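Local coordinates for Glyoxalase/bleomycin resistance protein/dioxygenase (Catenulispora acidiphila, PDB 4G6X) that belongs to the glyoxalase/bleomycin resistance/dioxygenase superfamily and may act as a dioxygenase, at residues 112-125 with 136-148. Residues are numbered along the deposited sequence; the frame is centred on the assembly and turned at random.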
ATOM      1  N   GLU A 112      10.727  -7.025  18.702  1.00 46.85           N
ATOM      2  CA  GLU A 112       9.535  -6.234  18.472  1.00 43.96           C
ATOM      3  C   GLU A 112       8.236  -6.946  18.941  1.00 42.82           C
ATOM      4  O   GLU A 112       7.361  -6.319  19.559  1.00 40.06           O
ATOM      5  CB  GLU A 112       9.491  -5.805  17.008  1.00 44.28           C
ATOM      6  CG  GLU A 112       8.438  -4.744  16.697  1.00 48.94           C
ATOM      7  CD  GLU A 112       8.711  -3.358  17.276  1.00 53.00           C
ATOM      8  OE1 GLU A 112       9.772  -3.120  17.921  1.00 59.97           O
ATOM      9  OE2 GLU A 112       7.840  -2.476  17.083  1.00 55.74           O
ATOM     10  N   TYR A 113       8.139  -8.252  18.684  1.00 40.05           N
ATOM     11  CA  TYR A 113       7.067  -9.074  19.259  1.00 39.78           C
ATOM     12  C   TYR A 113       6.979  -8.896  20.764  1.00 44.18           C
ATOM     13  O   TYR A 113       5.890  -8.718  21.327  1.00 44.42           O
ATOM     14  CB  TYR A 113       7.245 -10.539  18.856  1.00 40.59           C
ATOM     15  CG  TYR A 113       6.364 -11.488  19.611  1.00 44.23           C
ATOM     16  CD1 TYR A 113       4.987 -11.561  19.375  1.00 44.69           C
ATOM     17  CD2 TYR A 113       6.904 -12.320  20.591  1.00 50.10           C
ATOM     18  CE1 TYR A 113       4.188 -12.459  20.078  1.00 49.07           C
ATOM     19  CE2 TYR A 113       6.112 -13.198  21.290  1.00 54.80           C
ATOM     20  CZ  TYR A 113       4.753 -13.257  21.026  1.00 55.28           C
ATOM     21  OH  TYR A 113       3.956 -14.103  21.721  1.00 55.87           O
ATOM     22  N   GLU A 114       8.140  -8.902  21.419  1.00 45.34           N
ATOM     23  CA  GLU A 114       8.176  -8.816  22.877  1.00 51.51           C
ATOM     24  C   GLU A 114       7.759  -7.415  23.310  1.00 47.27           C
ATOM     25  O   GLU A 114       6.986  -7.261  24.238  1.00 50.10           O
ATOM     26  CB  GLU A 114       9.576  -9.183  23.440  1.00 61.41           C
ATOM     27  CG  GLU A 114       9.512 -10.193  24.582  1.00 77.94           C
ATOM     28  CD  GLU A 114       8.771 -11.481  24.189  1.00 87.59           C
ATOM     29  OE1 GLU A 114       9.327 -12.267  23.388  1.00 89.40           O
ATOM     30  OE2 GLU A 114       7.625 -11.706  24.668  1.00 98.41           O
ATOM     31  N   ARG A 115       8.239  -6.401  22.603  1.00 45.38           N
ATOM     32  CA  ARG A 115       7.911  -5.018  22.963  1.00 45.78           C
ATOM     33  C   ARG A 115       6.415  -4.758  22.804  1.00 41.92           C
ATOM     34  O   ARG A 115       5.759  -4.180  23.670  1.00 45.31           O
ATOM     35  CB  ARG A 115       8.686  -4.042  22.082  1.00 47.88           C
ATOM     36  CG  ARG A 115       8.594  -2.571  22.477  1.00 51.16           C
ATOM     37  CD  ARG A 115       9.361  -1.683  21.494  1.00 54.49           C
ATOM     38  NE  ARG A 115       8.690  -1.484  20.212  1.00 51.10           N
ATOM     39  CZ  ARG A 115       7.654  -0.662  20.030  1.00 57.47           C
ATOM     40  NH1 ARG A 115       7.153   0.058  21.040  1.00 61.08           N
ATOM     41  NH2 ARG A 115       7.103  -0.561  18.835  1.00 49.07           N
ATOM     42  N   LEU A 116       5.908  -5.150  21.653  1.00 40.81           N
ATOM     43  CA  LEU A 116       4.519  -4.869  21.334  1.00 38.53           C
ATOM     44  C   LEU A 116       3.611  -5.681  22.250  1.00 41.26           C
ATOM     45  O   LEU A 116       2.590  -5.174  22.716  1.00 44.19           O
ATOM     46  CB  LEU A 116       4.265  -5.167  19.884  1.00 41.01           C
ATOM     47  CG  LEU A 116       4.972  -4.206  18.944  1.00 43.05           C
ATOM     48  CD1 LEU A 116       4.821  -4.781  17.556  1.00 42.04           C
ATOM     49  CD2 LEU A 116       4.393  -2.810  19.047  1.00 43.93           C
ATOM     50  N   SER A 117       3.961  -6.939  22.493  1.00 42.58           N
ATOM     51  CA  SER A 117       3.172  -7.778  23.411  1.00 47.76           C
ATOM     52  C   SER A 117       3.072  -7.111  24.773  1.00 46.89           C
ATOM     53  O   SER A 117       1.993  -7.108  25.398  1.00 44.86           O
ATOM     54  CB  SER A 117       3.777  -9.166  23.572  1.00 53.95           C
ATOM     55  OG  SER A 117       3.666  -9.919  22.379  1.00 47.47           O
ATOM     56  N   ALA A 118       4.191  -6.530  25.214  1.00 50.05           N
ATOM     57  CA  ALA A 118       4.239  -5.847  26.514  1.00 55.30           C
ATOM     58  C   ALA A 118       3.298  -4.646  26.579  1.00 55.01           C
ATOM     59  O   ALA A 118       2.820  -4.312  27.651  1.00 50.29           O
ATOM     60  CB  ALA A 118       5.679  -5.415  26.850  1.00 57.58           C
ATOM     61  N   LEU A 119       3.030  -4.018  25.420  1.00 45.36           N
ATOM     62  CA  LEU A 119       2.160  -2.859  25.310  1.00 46.95           C
ATOM     63  C   LEU A 119       0.686  -3.254  25.090  1.00 44.53           C
ATOM     64  O   LEU A 119      -0.158  -2.379  24.943  1.00 44.26           O
ATOM     65  CB  LEU A 119       2.584  -2.002  24.112  1.00 45.91           C
ATOM     66  CG  LEU A 119       3.907  -1.266  24.286  1.00 47.64           C
ATOM     67  CD1 LEU A 119       4.290  -0.545  23.003  1.00 46.49           C
ATOM     68  CD2 LEU A 119       3.782  -0.285  25.444  1.00 51.72           C
ATOM     69  N   GLY A 120       0.431  -4.561  25.064  1.00 41.94           N
ATOM     70  CA  GLY A 120      -0.927  -5.107  25.036  1.00 43.97           C
ATOM     71  C   GLY A 120      -1.413  -5.240  23.607  1.00 43.57           C
ATOM     72  O   GLY A 120      -2.645  -5.198  23.351  1.00 45.04           O
ATOM     73  N   VAL A 121      -0.484  -5.377  22.660  1.00 38.43           N
ATOM     74  CA  VAL A 121      -0.865  -5.663  21.262  1.00 36.53           C
ATOM     75  C   VAL A 121      -1.180  -7.151  21.147  1.00 36.26           C
ATOM     76  O   VAL A 121      -0.453  -8.015  21.684  1.00 36.74           O
ATOM     77  CB  VAL A 121       0.273  -5.287  20.266  1.00 32.42           C
ATOM     78  CG1 VAL A 121      -0.044  -5.749  18.850  1.00 33.36           C
ATOM     79  CG2 VAL A 121       0.561  -3.783  20.247  1.00 35.52           C
ATOM     80  N   ARG A 122      -2.240  -7.474  20.436  1.00 34.34           N
ATOM     81  CA  ARG A 122      -2.653  -8.829  20.268  1.00 33.44           C
ATOM     82  C   ARG A 122      -2.033  -9.439  19.018  1.00 36.42           C
ATOM     83  O   ARG A 122      -2.197  -8.912  17.950  1.00 32.78           O
ATOM     84  CB  ARG A 122      -4.163  -8.823  20.139  1.00 34.38           C
ATOM     85  CG  ARG A 122      -4.834 -10.158  20.084  1.00 42.56           C
ATOM     86  CD  ARG A 122      -6.320 -10.024  19.793  1.00 42.75           C
ATOM     87  NE  ARG A 122      -6.769 -11.257  19.234  1.00 45.14           N
ATOM     88  CZ  ARG A 122      -7.363 -11.398  18.077  1.00 42.11           C
ATOM     89  NH1 ARG A 122      -7.654 -10.376  17.316  1.00 40.30           N
ATOM     90  NH2 ARG A 122      -7.671 -12.587  17.694  1.00 48.54           N
ATOM     91  N   PHE A 123      -1.347 -10.566  19.155  1.00 38.91           N
ATOM     92  CA  PHE A 123      -0.834 -11.282  17.980  1.00 36.73           C
ATOM     93  C   PHE A 123      -1.682 -12.511  17.678  1.00 40.12           C
ATOM     94  O   PHE A 123      -2.011 -13.318  18.604  1.00 37.30           O
ATOM     95  CB  PHE A 123       0.613 -11.701  18.207  1.00 38.36           C
ATOM     96  CG  PHE A 123       1.594 -10.563  18.085  1.00 37.33           C
ATOM     97  CD1 PHE A 123       2.311 -10.388  16.923  1.00 36.27           C
ATOM     98  CD2 PHE A 123       1.726  -9.633  19.115  1.00 35.75           C
ATOM     99  CE1 PHE A 123       3.189  -9.325  16.794  1.00 35.39           C
ATOM    100  CE2 PHE A 123       2.588  -8.563  18.990  1.00 35.49           C
ATOM    101  CZ  PHE A 123       3.318  -8.406  17.848  1.00 32.91           C
ATOM    102  N   THR A 124      -2.021 -12.677  16.400  1.00 35.77           N
ATOM    103  CA  THR A 124      -2.681 -13.885  15.884  1.00 37.93           C
ATOM    104  C   THR A 124      -1.689 -14.941  15.393  1.00 38.56           C
ATOM    105  O   THR A 124      -2.013 -16.119  15.309  1.00 39.48           O
ATOM    106  CB  THR A 124      -3.673 -13.543  14.776  1.00 35.26           C
ATOM    107  OG1 THR A 124      -2.961 -12.924  13.685  1.00 37.06           O
ATOM    108  CG2 THR A 124      -4.741 -12.567  15.287  1.00 37.35           C
ATOM    109  N   GLN A 125      -0.476 -14.502  15.067  1.00 39.22           N
ATOM    110  CA  GLN A 125       0.632 -15.393  14.744  1.00 40.08           C
ATOM    111  C   GLN A 125       1.898 -14.869  15.371  1.00 40.77           C
ATOM    112  O   GLN A 125       2.325 -13.761  15.072  1.00 38.29           O
ATOM    113  CB  GLN A 125       0.823 -15.507  13.229  1.00 42.49           C
ATOM    114  CG  GLN A 125       1.832 -16.575  12.798  1.00 45.25           C
ATOM    115  CD  GLN A 125       2.532 -16.189  11.511  1.00 42.60           C
ATOM    116  OE1 GLN A 125       1.926 -16.201  10.438  1.00 50.18           O
ATOM    117  NE2 GLN A 125       3.790 -15.769  11.621  1.00 47.39           N
ATOM    118  N   ALA A 136       5.419 -12.350  11.758  1.00 36.79           N
ATOM    119  CA  ALA A 136       4.428 -12.359  12.842  1.00 35.83           C
ATOM    120  C   ALA A 136       3.212 -11.570  12.368  1.00 34.35           C
ATOM    121  O   ALA A 136       3.338 -10.698  11.509  1.00 33.49           O
ATOM    122  CB  ALA A 136       4.968 -11.749  14.132  1.00 43.07           C
ATOM    123  N   ILE A 137       2.053 -11.852  12.947  1.00 33.56           N
ATOM    124  CA  ILE A 137       0.827 -11.160  12.531  1.00 31.52           C
ATOM    125  C   ILE A 137       0.104 -10.624  13.762  1.00 31.47           C
ATOM    126  O   ILE A 137      -0.112 -11.360  14.737  1.00 32.74           O
ATOM    127  CB  ILE A 137      -0.075 -12.073  11.718  1.00 34.07           C
ATOM    128  CG1 ILE A 137       0.655 -12.494  10.447  1.00 39.96           C
ATOM    129  CG2 ILE A 137      -1.402 -11.363  11.378  1.00 33.28           C
ATOM    130  CD1 ILE A 137      -0.109 -13.472   9.612  1.00 46.03           C
ATOM    131  N   LEU A 138      -0.206  -9.328  13.704  1.00 30.15           N
ATOM    132  CA  LEU A 138      -0.889  -8.642  14.793  1.00 31.81           C
ATOM    133  C   LEU A 138      -2.232  -8.028  14.370  1.00 30.85           C
ATOM    134  O   LEU A 138      -2.472  -7.808  13.181  1.00 29.05           O
ATOM    135  CB  LEU A 138       0.012  -7.569  15.460  1.00 32.30           C
ATOM    136  CG  LEU A 138       0.418  -6.373  14.576  1.00 32.51           C
ATOM    137  CD1 LEU A 138      -0.545  -5.207  14.722  1.00 33.12           C
ATOM    138  CD2 LEU A 138       1.801  -5.860  14.973  1.00 33.62           C
ATOM    139  N   ASP A 139      -3.105  -7.840  15.376  1.00 29.60           N
ATOM    140  CA  ASP A 139      -4.414  -7.173  15.199  1.00 30.07           C
ATOM    141  C   ASP A 139      -4.212  -5.657  15.445  1.00 28.30           C
ATOM    142  O   ASP A 139      -3.766  -5.229  16.553  1.00 27.89           O
ATOM    143  CB  ASP A 139      -5.393  -7.787  16.182  1.00 30.43           C
ATOM    144  CG  ASP A 139      -6.772  -7.131  16.171  1.00 33.35           C
ATOM    145  OD1 ASP A 139      -7.057  -6.215  15.399  1.00 29.77           O
ATOM    146  OD2 ASP A 139      -7.574  -7.591  17.012  1.00 31.77           O
ATOM    147  N   ASP A 140      -4.510  -4.832  14.439  1.00 29.31           N
ATOM    148  CA  ASP A 140      -4.370  -3.391  14.609  1.00 26.22           C
ATOM    149  C   ASP A 140      -5.458  -2.683  15.398  1.00 24.05           C
ATOM    150  O   ASP A 140      -5.401  -1.450  15.571  1.00 26.68           O
ATOM    151  CB  ASP A 140      -4.065  -2.647  13.278  1.00 26.62           C
ATOM    152  CG  ASP A 140      -5.257  -2.440  12.424  1.00 31.00           C
ATOM    153  OD1 ASP A 140      -6.336  -3.000  12.697  1.00 26.71           O
ATOM    154  OD2 ASP A 140      -5.126  -1.701  11.404  1.00 27.09           O
ATOM    155  N   THR A 141      -6.488  -3.454  15.868  1.00 24.77           N
ATOM    156  CA  THR A 141      -7.682  -2.960  16.559  1.00 24.19           C
ATOM    157  C   THR A 141      -8.699  -2.259  15.669  1.00 25.60           C
ATOM    158  O   THR A 141      -9.745  -1.886  16.146  1.00 26.81           O
ATOM    159  CB  THR A 141      -7.426  -2.102  17.831  1.00 27.94           C
ATOM    160  OG1 THR A 141      -6.964  -0.778  17.522  1.00 29.96           O
ATOM    161  CG2 THR A 141      -6.388  -2.795  18.762  1.00 29.73           C
ATOM    162  N   CYS A 142      -8.316  -2.032  14.414  1.00 25.56           N
ATOM    163  CA  CYS A 142      -9.044  -1.195  13.465  1.00 27.45           C
ATOM    164  C   CYS A 142      -9.700  -1.999  12.322  1.00 28.04           C
ATOM    165  O   CYS A 142     -10.105  -1.395  11.321  1.00 25.96           O
ATOM    166  CB  CYS A 142      -8.139  -0.124  12.842  1.00 26.62           C
ATOM    167  SG  CYS A 142      -7.453   0.990  14.101  1.00 30.56           S
ATOM    168  N   GLY A 143      -9.771  -3.323  12.450  1.00 26.05           N
ATOM    169  CA  GLY A 143     -10.315  -4.214  11.452  1.00 27.42           C
ATOM    170  C   GLY A 143      -9.318  -4.890  10.511  1.00 24.97           C
ATOM    171  O   GLY A 143      -9.723  -5.562   9.565  1.00 26.92           O
ATOM    172  N   ASN A 144      -8.012  -4.735  10.767  1.00 25.49           N
ATOM    173  CA  ASN A 144      -6.951  -5.333   9.953  1.00 26.38           C
ATOM    174  C   ASN A 144      -6.000  -6.236  10.745  1.00 27.87           C
ATOM    175  O   ASN A 144      -5.770  -6.035  11.981  1.00 30.04           O
ATOM    176  CB  ASN A 144      -6.090  -4.276   9.294  1.00 27.73           C
ATOM    177  CG  ASN A 144      -6.859  -3.220   8.587  1.00 27.77           C
ATOM    178  OD1 ASN A 144      -6.913  -2.062   9.025  1.00 30.44           O
ATOM    179  ND2 ASN A 144      -7.470  -3.579   7.475  1.00 24.79           N
ATOM    180  N   LEU A 145      -5.424  -7.195  10.032  1.00 25.09           N
ATOM    181  CA  LEU A 145      -4.251  -7.905  10.506  1.00 26.96           C
ATOM    182  C   LEU A 145      -3.063  -7.240   9.826  1.00 31.45           C
ATOM    183  O   LEU A 145      -3.157  -6.834   8.659  1.00 28.04           O
ATOM    184  CB  LEU A 145      -4.333  -9.395  10.105  1.00 27.93           C
ATOM    185  CG  LEU A 145      -5.492 -10.224  10.739  1.00 28.73           C
ATOM    186  CD1 LEU A 145      -5.580 -11.612  10.172  1.00 31.65           C
ATOM    187  CD2 LEU A 145      -5.369 -10.281  12.272  1.00 31.06           C
ATOM    188  N   ILE A 146      -1.942  -7.176  10.536  1.00 28.11           N
ATOM    189  CA  ILE A 146      -0.775  -6.456  10.073  1.00 28.53           C
ATOM    190  C   ILE A 146       0.363  -7.420  10.231  1.00 30.67           C
ATOM    191  O   ILE A 146       0.496  -8.038  11.300  1.00 29.11           O
ATOM    192  CB  ILE A 146      -0.483  -5.236  10.943  1.00 30.49           C
ATOM    193  CG1 ILE A 146      -1.625  -4.211  10.835  1.00 33.62           C
ATOM    194  CG2 ILE A 146       0.846  -4.572  10.565  1.00 29.54           C
ATOM    195  CD1 ILE A 146      -1.903  -3.684   9.431  1.00 33.14           C
ATOM    196  N   GLN A 147       1.125  -7.597   9.171  1.00 28.77           N
ATOM    197  CA  GLN A 147       2.289  -8.472   9.227  1.00 32.20           C
ATOM    198  C   GLN A 147       3.583  -7.694   9.508  1.00 32.53           C
ATOM    199  O   GLN A 147       3.857  -6.663   8.877  1.00 32.39           O
ATOM    200  CB  GLN A 147       2.390  -9.264   7.915  1.00 33.71           C
ATOM    201  CG  GLN A 147       3.432 -10.358   7.856  1.00 34.42           C
ATOM    202  CD  GLN A 147       3.501 -10.995   6.487  1.00 38.99           C
ATOM    203  OE1 GLN A 147       3.726 -10.333   5.477  1.00 46.77           O
ATOM    204  NE2 GLN A 147       3.328 -12.259   6.458  1.00 46.47           N
ATOM    205  N   LEU A 148       4.369  -8.252  10.431  1.00 32.05           N
ATOM    206  CA  LEU A 148       5.776  -7.918  10.615  1.00 32.99           C
ATOM    207  C   LEU A 148       6.666  -8.940   9.929  1.00 34.60           C
ATOM    208  O   LEU A 148       6.464 -10.146  10.019  1.00 33.40           O
ATOM    209  CB  LEU A 148       6.115  -7.928  12.075  1.00 36.35           C
ATOM    210  CG  LEU A 148       5.782  -6.736  12.974  1.00 40.34           C
ATOM    211  CD1 LEU A 148       4.885  -5.685  12.422  1.00 40.37           C
ATOM    212  CD2 LEU A 148       5.541  -7.100  14.448  1.00 43.85           C
TER
HETATM  213  O   HOH W   1      -4.103  -5.509  19.206  1.00 32.88           O
HETATM  214  O   HOH W   2       2.946 -14.739   7.768  1.00 54.60           O
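A classic beta bulge joins strand 123-129 to strand 134-139, where T124 and Q125 on one strand are set opposite the single residue I137 on the other, so that the register slips by one residue without loss of pairing. The carbonyl I137 O takes two backbone donors, T124 N at 2.9 Å and Q125 N at 3.2 Å; both approach from the same face of the carbonyl plane, the second along a nearly straight N-H (172°). Q125 O returns a bond to I137 N, and on the far side of the bulge D139 N donates to R122 O. On the helix-facing side of the sheet, the F123 ring is sandwiched between helix 109-118 and its own hairpin. Y113 CD1 lies over the centre of one ring face, L138 CB sits 4.0 Å from the ring centroid over the opposite face, and L148 CD2 meets the edge at CE1. L148 CD2 also reaches L116 CD1 tip to tip (3.9 Å), where M25 of the second subunit packs on both leucines. Beyond the ring, a chi1 of 172° turns V121 CG1 away from the backbone N and against L138 CB at 3.8 Å. At the exposed border, R122 stretches out to D139, and NH1 forms a salt bridge 2.8 Å long to OD2; the acceptor lies in the guanidinium plane, but the carboxylate is met from above its own plane. D139 OD1 accepts from T141 N in an Asx turn, so both carboxylate oxygens are engaged. Helix 109-118 laid across a four-stranded mixed sheet, ordered 1-4-3-2, is the βαβββ module of the vicinal oxygen chelate fold.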